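Local structure of GDNF family receptor alpha-3 (Homo sapiens, 2GH0) at residues Phe118-Pro124 / Phe184-Cys190. The protein binds artemin, a growth factor that supports survival of sensory and sympathetic neurons, leading to autophosphorylation and activation of the RET receptor. Residues are numbered along the deposited sequence.
Sequences FQTHCHP and FFSHNPC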
# COMPACT_ATOMS: atom_id res chain seq x y z
N PHE C 118 -30.65 -38.83 -22.94
CA PHE C 118 -31.97 -38.17 -22.84
C PHE C 118 -33.05 -39.09 -23.48
O PHE C 118 -34.18 -39.29 -22.96
CB PHE C 118 -31.88 -36.80 -23.53
CG PHE C 118 -33.22 -36.11 -23.69
CD1 PHE C 118 -33.94 -35.70 -22.56
CD2 PHE C 118 -33.75 -35.90 -24.90
CE1 PHE C 118 -35.15 -35.09 -22.69
CE2 PHE C 118 -35.02 -35.30 -25.04
CZ PHE C 118 -35.70 -34.90 -23.93
N GLN C 119 -32.71 -39.68 -24.62
CA GLN C 119 -33.61 -40.67 -25.26
C GLN C 119 -33.87 -41.93 -24.44
O GLN C 119 -34.93 -42.49 -24.55
CB GLN C 119 -33.01 -41.09 -26.60
CG GLN C 119 -33.05 -39.94 -27.55
CD GLN C 119 -32.45 -40.25 -28.94
OE1 GLN C 119 -31.66 -41.21 -29.14
NE2 GLN C 119 -32.82 -39.41 -29.91
N THR C 120 -32.87 -42.37 -23.67
CA THR C 120 -32.91 -43.56 -22.81
C THR C 120 -33.77 -43.28 -21.57
O THR C 120 -34.63 -44.10 -21.22
CB THR C 120 -31.51 -43.97 -22.39
OG1 THR C 120 -30.79 -44.38 -23.57
CG2 THR C 120 -31.49 -45.16 -21.40
N HIS C 121 -33.59 -42.13 -20.95
CA HIS C 121 -34.27 -41.91 -19.67
C HIS C 121 -35.60 -41.17 -19.79
O HIS C 121 -36.49 -41.39 -18.95
CB HIS C 121 -33.34 -41.22 -18.69
CG HIS C 121 -32.16 -42.06 -18.30
ND1 HIS C 121 -30.92 -41.94 -18.92
CD2 HIS C 121 -32.05 -43.09 -17.44
CE1 HIS C 121 -30.08 -42.82 -18.39
NE2 HIS C 121 -30.74 -43.52 -17.48
N CYS C 122 -35.74 -40.35 -20.83
CA CYS C 122 -36.92 -39.54 -20.98
C CYS C 122 -37.89 -40.10 -21.99
O CYS C 122 -38.84 -39.40 -22.32
CB CYS C 122 -36.58 -38.09 -21.34
SG CYS C 122 -35.62 -37.24 -20.07
N HIS C 123 -37.71 -41.36 -22.40
CA HIS C 123 -38.67 -41.96 -23.35
C HIS C 123 -39.92 -42.40 -22.58
O HIS C 123 -39.78 -43.14 -21.60
CB HIS C 123 -38.03 -43.18 -24.03
CG HIS C 123 -38.96 -43.92 -24.94
ND1 HIS C 123 -39.43 -43.39 -26.12
CD2 HIS C 123 -39.48 -45.16 -24.86
CE1 HIS C 123 -40.24 -44.25 -26.70
NE2 HIS C 123 -40.28 -45.35 -25.96
N PRO C 124 -41.14 -41.95 -23.01
CA PRO C 124 -42.34 -42.42 -22.26
C PRO C 124 -42.63 -43.90 -22.51
O PRO C 124 -42.63 -44.33 -23.66
CB PRO C 124 -43.47 -41.48 -22.76
CG PRO C 124 -43.01 -40.99 -24.13
CD PRO C 124 -41.48 -40.96 -24.06
N PHE C 184 -40.10 -34.85 -29.09
CA PHE C 184 -39.47 -35.53 -27.95
C PHE C 184 -39.08 -34.54 -26.84
O PHE C 184 -39.04 -34.91 -25.67
CB PHE C 184 -38.25 -36.37 -28.43
CG PHE C 184 -37.89 -37.48 -27.51
CD1 PHE C 184 -38.60 -38.66 -27.52
CD2 PHE C 184 -36.88 -37.32 -26.58
CE1 PHE C 184 -38.28 -39.70 -26.63
CE2 PHE C 184 -36.55 -38.38 -25.64
CZ PHE C 184 -37.26 -39.55 -25.69
N PHE C 185 -38.93 -33.26 -27.19
CA PHE C 185 -38.68 -32.20 -26.23
C PHE C 185 -39.93 -31.39 -26.00
O PHE C 185 -40.27 -31.08 -24.86
CB PHE C 185 -37.61 -31.22 -26.78
CG PHE C 185 -36.24 -31.80 -26.84
CD1 PHE C 185 -35.86 -32.60 -27.91
CD2 PHE C 185 -35.34 -31.56 -25.80
CE1 PHE C 185 -34.61 -33.17 -28.00
CE2 PHE C 185 -34.07 -32.10 -25.87
CZ PHE C 185 -33.69 -32.90 -26.96
N SER C 186 -40.64 -31.06 -27.07
CA SER C 186 -41.73 -30.12 -26.92
C SER C 186 -43.06 -30.70 -26.39
O SER C 186 -43.88 -29.93 -25.84
CB SER C 186 -41.92 -29.31 -28.17
OG SER C 186 -42.47 -30.14 -29.19
N HIS C 187 -43.30 -32.00 -26.58
CA HIS C 187 -44.62 -32.59 -26.22
C HIS C 187 -44.32 -34.04 -25.83
O HIS C 187 -44.52 -34.93 -26.61
CB HIS C 187 -45.60 -32.55 -27.38
CG HIS C 187 -47.03 -32.84 -27.00
ND1 HIS C 187 -47.98 -31.86 -27.04
CD2 HIS C 187 -47.65 -33.95 -26.49
CE1 HIS C 187 -49.15 -32.36 -26.66
NE2 HIS C 187 -48.99 -33.64 -26.34
N ASN C 188 -43.78 -34.24 -24.64
CA ASN C 188 -43.25 -35.55 -24.16
C ASN C 188 -43.81 -35.66 -22.75
O ASN C 188 -43.35 -34.94 -21.89
CB ASN C 188 -41.68 -35.48 -24.17
CG ASN C 188 -40.99 -36.75 -23.58
OD1 ASN C 188 -39.82 -37.05 -23.85
ND2 ASN C 188 -41.74 -37.47 -22.78
N PRO C 189 -44.82 -36.53 -22.51
CA PRO C 189 -45.45 -36.57 -21.19
C PRO C 189 -44.53 -36.99 -20.06
O PRO C 189 -44.75 -36.58 -18.92
CB PRO C 189 -46.60 -37.60 -21.40
CG PRO C 189 -46.06 -38.54 -22.44
CD PRO C 189 -45.46 -37.50 -23.43
N CYS C 190 -43.51 -37.79 -20.36
CA CYS C 190 -42.57 -38.24 -19.30
C CYS C 190 -41.81 -36.99 -18.80
O CYS C 190 -41.70 -36.72 -17.58
CB CYS C 190 -41.59 -39.33 -19.87
SG CYS C 190 -39.94 -39.30 -18.97
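This is apolar helix-end packing in the C-terminal of the two GDNF/GAS1 domains in this fragment, where the C-terminal end of helix 109-121 meets the turn joining helices 175-186 and 189-205. An aromatic cluster fills one end. F185 lies against F118 in an offset stack, ring centroids 4.4 Å apart and planes at 27°, while F184 turns its edge to the F118 face in an offset edge-to-face pair, 5.2 Å between centroids and planes at 89°. L145 and Y142 also touch F118. The F184 ring reaches along the chain leaving helix 109-121, its CZ 3.7 Å from C122 O and 3.6 Å from H123 CA. At the other end P124 CB packs on P189 CG at 3.9 Å and on C190 CB at 4.1 Å. C122 and C190 are not bonded to each other: their disulfides go to C138 and C131. Rings and prolines thus dominate, so the segments meet by apolar and aromatic packing, each separately cross-linked to the chain between them.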